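Protein LIN-41 (Caenorhabditis elegans, PDB 4UMG) controls the onset of developmental plasticity in the worm as a TRIM-NHL protein, of which this is the filamin domain. Local coordinates at residues Ser100-Asn112 with Ile120-Gly132. Sequence-based numbering, arbitrary orientation.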
loop_
_atom_site.group_PDB
_atom_site.type_symbol
_atom_site.label_atom_id
_atom_site.label_comp_id
_atom_site.label_asym_id
_atom_site.label_seq_id
_atom_site.Cartn_x
_atom_site.Cartn_y
_atom_site.Cartn_z
ATOM N N SER A 100 -2.875 1.300 6.452
ATOM C CA SER A 100 -2.593 2.371 7.396
ATOM C C SER A 100 -1.253 2.189 8.056
ATOM O O SER A 100 -0.882 1.071 8.407
ATOM C CB SER A 100 -3.690 2.454 8.466
ATOM O OG SER A 100 -4.871 2.949 7.868
ATOM N N TYR A 101 -0.490 3.281 8.178
ATOM C CA TYR A 101 0.799 3.233 8.836
ATOM C C TYR A 101 1.114 4.553 9.532
ATOM O O TYR A 101 0.508 5.581 9.230
ATOM C CB TYR A 101 1.916 2.803 7.851
ATOM C CG TYR A 101 2.310 3.896 6.886
ATOM C CD1 TYR A 101 1.553 4.152 5.741
ATOM C CD2 TYR A 101 3.472 4.640 7.080
ATOM C CE1 TYR A 101 1.931 5.139 4.830
ATOM C CE2 TYR A 101 3.816 5.678 6.221
ATOM C CZ TYR A 101 3.048 5.919 5.090
ATOM O OH TYR A 101 3.389 6.917 4.218
ATOM N N TYR A 102 2.071 4.533 10.460
ATOM C CA TYR A 102 2.436 5.732 11.238
ATOM C C TYR A 102 3.919 6.018 11.038
ATOM O O TYR A 102 4.759 5.293 11.586
ATOM C CB TYR A 102 2.143 5.479 12.701
ATOM C CG TYR A 102 2.366 6.672 13.596
ATOM C CD1 TYR A 102 1.352 7.599 13.819
ATOM C CD2 TYR A 102 3.561 6.830 14.294
ATOM C CE1 TYR A 102 1.537 8.676 14.681
ATOM C CE2 TYR A 102 3.734 7.876 15.207
ATOM C CZ TYR A 102 2.710 8.789 15.403
ATOM O OH TYR A 102 2.868 9.850 16.262
ATOM N N PRO A 103 4.259 7.017 10.188
ATOM C CA PRO A 103 5.675 7.324 9.946
ATOM C C PRO A 103 6.226 8.189 11.074
ATOM O O PRO A 103 5.861 9.360 11.164
ATOM C CB PRO A 103 5.661 8.044 8.602
ATOM C CG PRO A 103 4.283 8.640 8.497
ATOM C CD PRO A 103 3.366 7.927 9.440
ATOM N N SER A 104 7.089 7.612 11.934
ATOM C CA SER A 104 7.600 8.348 13.111
ATOM C C SER A 104 8.713 9.338 12.783
ATOM O O SER A 104 8.947 10.284 13.536
ATOM C CB SER A 104 8.059 7.368 14.189
ATOM O OG SER A 104 9.315 6.786 13.879
ATOM N N ILE A 105 9.434 9.097 11.686
ATOM C CA ILE A 105 10.571 9.911 11.291
ATOM C C ILE A 105 10.407 10.446 9.860
ATOM O O ILE A 105 9.707 9.847 9.031
ATOM C CB ILE A 105 11.914 9.165 11.519
ATOM C CG1 ILE A 105 12.048 7.893 10.649
ATOM C CG2 ILE A 105 12.140 8.864 13.001
ATOM C CD1 ILE A 105 13.484 7.318 10.580
ATOM N N GLU A 106 11.066 11.573 9.578
ATOM C CA GLU A 106 11.025 12.191 8.252
ATOM C C GLU A 106 11.905 11.406 7.309
ATOM O O GLU A 106 12.847 10.757 7.770
ATOM C CB GLU A 106 11.541 13.651 8.331
ATOM C CG GLU A 106 12.855 13.824 9.084
ATOM C CD GLU A 106 12.734 14.149 10.567
ATOM O OE1 GLU A 106 12.328 13.264 11.361
ATOM O OE2 GLU A 106 13.074 15.294 10.940
ATOM N N GLY A 107 11.648 11.541 6.006
ATOM C CA GLY A 107 12.505 10.927 4.998
ATOM C C GLY A 107 11.860 9.995 4.006
ATOM O O GLY A 107 10.643 9.951 3.836
ATOM N N SER A 108 12.713 9.238 3.328
ATOM C CA SER A 108 12.334 8.383 2.223
ATOM C C SER A 108 11.921 6.973 2.633
ATOM O O SER A 108 12.771 6.160 2.951
ATOM C CB SER A 108 13.473 8.331 1.207
ATOM O OG SER A 108 13.018 7.782 -0.014
ATOM N N TYR A 109 10.614 6.719 2.679
ATOM C CA TYR A 109 10.062 5.399 3.013
ATOM C C TYR A 109 9.929 4.530 1.771
ATOM O O TYR A 109 9.840 5.043 0.653
ATOM C CB TYR A 109 8.665 5.571 3.667
ATOM C CG TYR A 109 8.726 6.043 5.106
ATOM C CD1 TYR A 109 9.237 7.296 5.430
ATOM C CD2 TYR A 109 8.244 5.249 6.144
ATOM C CE1 TYR A 109 9.274 7.746 6.749
ATOM C CE2 TYR A 109 8.312 5.677 7.474
ATOM C CZ TYR A 109 8.827 6.926 7.765
ATOM O OH TYR A 109 8.835 7.359 9.052
ATOM N N THR A 110 9.890 3.216 1.966
ATOM C CA THR A 110 9.732 2.269 0.878
ATOM C C THR A 110 8.426 1.559 1.086
ATOM O O THR A 110 8.167 1.099 2.191
ATOM C CB THR A 110 10.853 1.249 0.862
ATOM O OG1 THR A 110 12.099 1.939 0.892
ATOM C CG2 THR A 110 10.803 0.374 -0.382
ATOM N N LEU A 111 7.633 1.418 0.014
ATOM C CA LEU A 111 6.367 0.707 0.084
ATOM C C LEU A 111 6.388 -0.404 -0.923
ATOM O O LEU A 111 6.801 -0.186 -2.071
ATOM C CB LEU A 111 5.233 1.668 -0.306
ATOM C CG LEU A 111 3.829 1.064 -0.507
ATOM C CD1 LEU A 111 3.249 0.491 0.802
ATOM C CD2 LEU A 111 2.884 2.080 -1.115
ATOM N N ASN A 112 5.938 -1.578 -0.516
ATOM C CA ASN A 112 5.740 -2.680 -1.477
ATOM C C ASN A 112 4.430 -3.392 -1.143
ATOM O O ASN A 112 4.141 -3.603 0.023
ATOM C CB ASN A 112 6.949 -3.651 -1.568
ATOM C CG ASN A 112 7.011 -4.394 -2.905
ATOM O OD1 ASN A 112 6.121 -4.256 -3.733
ATOM N ND2 ASN A 112 8.077 -5.178 -3.173
ATOM N N ILE A 120 2.329 -5.437 -6.928
ATOM C CA ILE A 120 1.235 -4.907 -7.737
ATOM C C ILE A 120 1.757 -3.858 -8.689
ATOM O O ILE A 120 2.920 -3.465 -8.577
ATOM C CB ILE A 120 0.075 -4.383 -6.879
ATOM C CG1 ILE A 120 0.500 -3.156 -5.985
ATOM C CG2 ILE A 120 -0.526 -5.546 -6.073
ATOM C CD1 ILE A 120 -0.666 -2.368 -5.370
ATOM N N SER A 121 0.884 -3.346 -9.595
ATOM C CA SER A 121 1.342 -2.317 -10.531
ATOM C C SER A 121 1.849 -1.108 -9.751
ATOM O O SER A 121 1.211 -0.660 -8.798
ATOM C CB SER A 121 0.215 -1.907 -11.477
ATOM O OG SER A 121 -0.810 -1.259 -10.752
ATOM N N GLY A 122 3.020 -0.638 -10.114
ATOM C CA GLY A 122 3.594 0.533 -9.476
ATOM C C GLY A 122 4.432 0.271 -8.248
ATOM O O GLY A 122 4.960 1.230 -7.691
ATOM N N CYS A 123 4.590 -1.010 -7.824
ATOM C CA CYS A 123 5.379 -1.346 -6.613
ATOM C C CYS A 123 6.661 -2.138 -6.925
ATOM O O CYS A 123 6.679 -2.876 -7.917
ATOM C CB CYS A 123 4.520 -2.070 -5.583
ATOM S SG CYS A 123 3.303 -1.012 -4.780
ATOM N N PRO A 124 7.748 -1.994 -6.128
ATOM C CA PRO A 124 7.876 -1.133 -4.927
ATOM C C PRO A 124 8.049 0.321 -5.313
ATOM O O PRO A 124 8.451 0.627 -6.453
ATOM C CB PRO A 124 9.148 -1.641 -4.257
ATOM C CG PRO A 124 9.993 -2.184 -5.421
ATOM C CD PRO A 124 8.989 -2.751 -6.391
ATOM N N THR A 125 7.763 1.207 -4.369
ATOM C CA THR A 125 7.836 2.620 -4.642
ATOM C C THR A 125 8.274 3.424 -3.389
ATOM O O THR A 125 8.353 2.875 -2.291
ATOM C CB THR A 125 6.468 3.071 -5.189
ATOM O OG1 THR A 125 6.567 4.438 -5.567
ATOM C CG2 THR A 125 5.323 2.844 -4.177
ATOM N N THR A 126 8.550 4.717 -3.591
ATOM C CA THR A 126 9.002 5.645 -2.570
ATOM C C THR A 126 7.841 6.473 -2.088
ATOM O O THR A 126 6.941 6.784 -2.873
ATOM C CB THR A 126 10.140 6.521 -3.171
ATOM O OG1 THR A 126 11.309 5.700 -3.377
ATOM C CG2 THR A 126 10.512 7.750 -2.325
ATOM N N MET A 127 7.887 6.842 -0.787
ATOM C CA MET A 127 6.971 7.799 -0.166
ATOM C C MET A 127 7.836 8.768 0.603
ATOM O O MET A 127 8.699 8.343 1.363
ATOM C CB MET A 127 5.930 7.150 0.748
ATOM C CG MET A 127 5.191 5.987 0.093
ATOM S SD MET A 127 4.016 5.169 1.192
ATOM C CE MET A 127 5.093 4.524 2.479
ATOM N N ASP A 128 7.643 10.076 0.355
ATOM C CA ASP A 128 8.431 11.115 1.003
ATOM C C ASP A 128 7.653 11.664 2.169
ATOM O O ASP A 128 6.602 12.272 1.975
ATOM C CB ASP A 128 8.794 12.216 0.004
ATOM C CG ASP A 128 9.778 11.712 -1.027
ATOM O OD1 ASP A 128 10.827 11.176 -0.624
ATOM O OD2 ASP A 128 9.458 11.765 -2.232
ATOM N N ILE A 129 8.163 11.430 3.381
ATOM C CA ILE A 129 7.524 11.926 4.620
ATOM C C ILE A 129 8.249 13.190 5.068
ATOM O O ILE A 129 9.466 13.185 5.289
ATOM C CB ILE A 129 7.535 10.828 5.715
ATOM C CG1 ILE A 129 6.697 9.591 5.271
ATOM C CG2 ILE A 129 7.162 11.347 7.129
ATOM C CD1 ILE A 129 5.321 9.652 5.312
ATOM N N ARG A 130 7.474 14.259 5.248
ATOM C CA ARG A 130 7.998 15.560 5.648
ATOM C C ARG A 130 7.496 15.933 7.056
ATOM O O ARG A 130 6.462 15.426 7.492
ATOM C CB ARG A 130 7.594 16.625 4.593
ATOM C CG ARG A 130 6.192 17.221 4.782
ATOM C CD ARG A 130 5.747 18.136 3.659
ATOM N NE ARG A 130 5.027 17.396 2.623
ATOM C CZ ARG A 130 3.704 17.294 2.547
ATOM N NH1 ARG A 130 2.933 17.908 3.435
ATOM N NH2 ARG A 130 3.142 16.590 1.574
ATOM N N ARG A 131 8.202 16.845 7.748
ATOM C CA ARG A 131 7.774 17.289 9.082
ATOM C C ARG A 131 6.523 18.190 9.006
ATOM O O ARG A 131 5.767 18.259 9.976
ATOM C CB ARG A 131 8.955 17.926 9.858
ATOM C CG ARG A 131 8.836 19.411 10.205
ATOM C CD ARG A 131 10.114 19.968 10.806
ATOM N NE ARG A 131 11.121 20.252 9.782
ATOM C CZ ARG A 131 12.186 19.494 9.537
ATOM N NH1 ARG A 131 12.407 18.397 10.251
ATOM N NH2 ARG A 131 13.040 19.831 8.582
ATOM N N GLY A 132 6.329 18.827 7.840
ATOM C CA GLY A 132 5.255 19.756 7.485
ATOM C C GLY A 132 4.031 19.803 8.376
ATOM O O GLY A 132 3.015 19.178 8.072
HETATM O O HOH W 1 12.343 5.123 -0.917
HETATM O O HOH W 2 12.972 10.064 -1.637
#
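Met-127 points its methyl CE at the phenol end of Tyr-101, 3.4 Å from Tyr-101 OH; the two approach head-on from opposing strands, the sulfur oblique to the ring, SD 5.0 Å from its centroid, a Met-aromatic contact. A bend at chi3 of Met-127 (-63°) brings CE back against CB of Tyr-109 and CB of Leu-111. Beside it, Ile-129 sets CG1 3.4 Å from Tyr-109 CD1, while its CD1 meets the edge of the Tyr-101 ring and presses tightly on Pro-103 CG at 3.5 Å. Tyr-109, Leu-111, Met-127 and Ile-129 line the inward face of an antiparallel hairpin, strands 107-112 and 125-130, in the filamin-type immunoglobulin-like beta sandwich; Tyr-101 and Pro-103 reach it from the preceding strand end and loop, and Val-77 and Ile-28 add to the same core. Six backbone hydrogen bonds join the hairpin strands, beginning with Gly-107 N to Ile-129 O (2.8 Å). Tyr-109 OH donates to a lone pair of Ile-105 O at 2.6 Å, tying the turn to the strand. A phenylalanine here would probably leave that carbonyl without its phenolic donor and the turn less firmly held. On the other face, one water joins Ser-108 OG to Thr-126 OG1 and a second links Ser-108 OG to Asp-128 OD1. At the hairpin's open end, salt bridges join Glu-106 OE2 to NH1 of poorly ordered Arg-131 (3.2 Å) and Glu-106 OE1 to Arg-22.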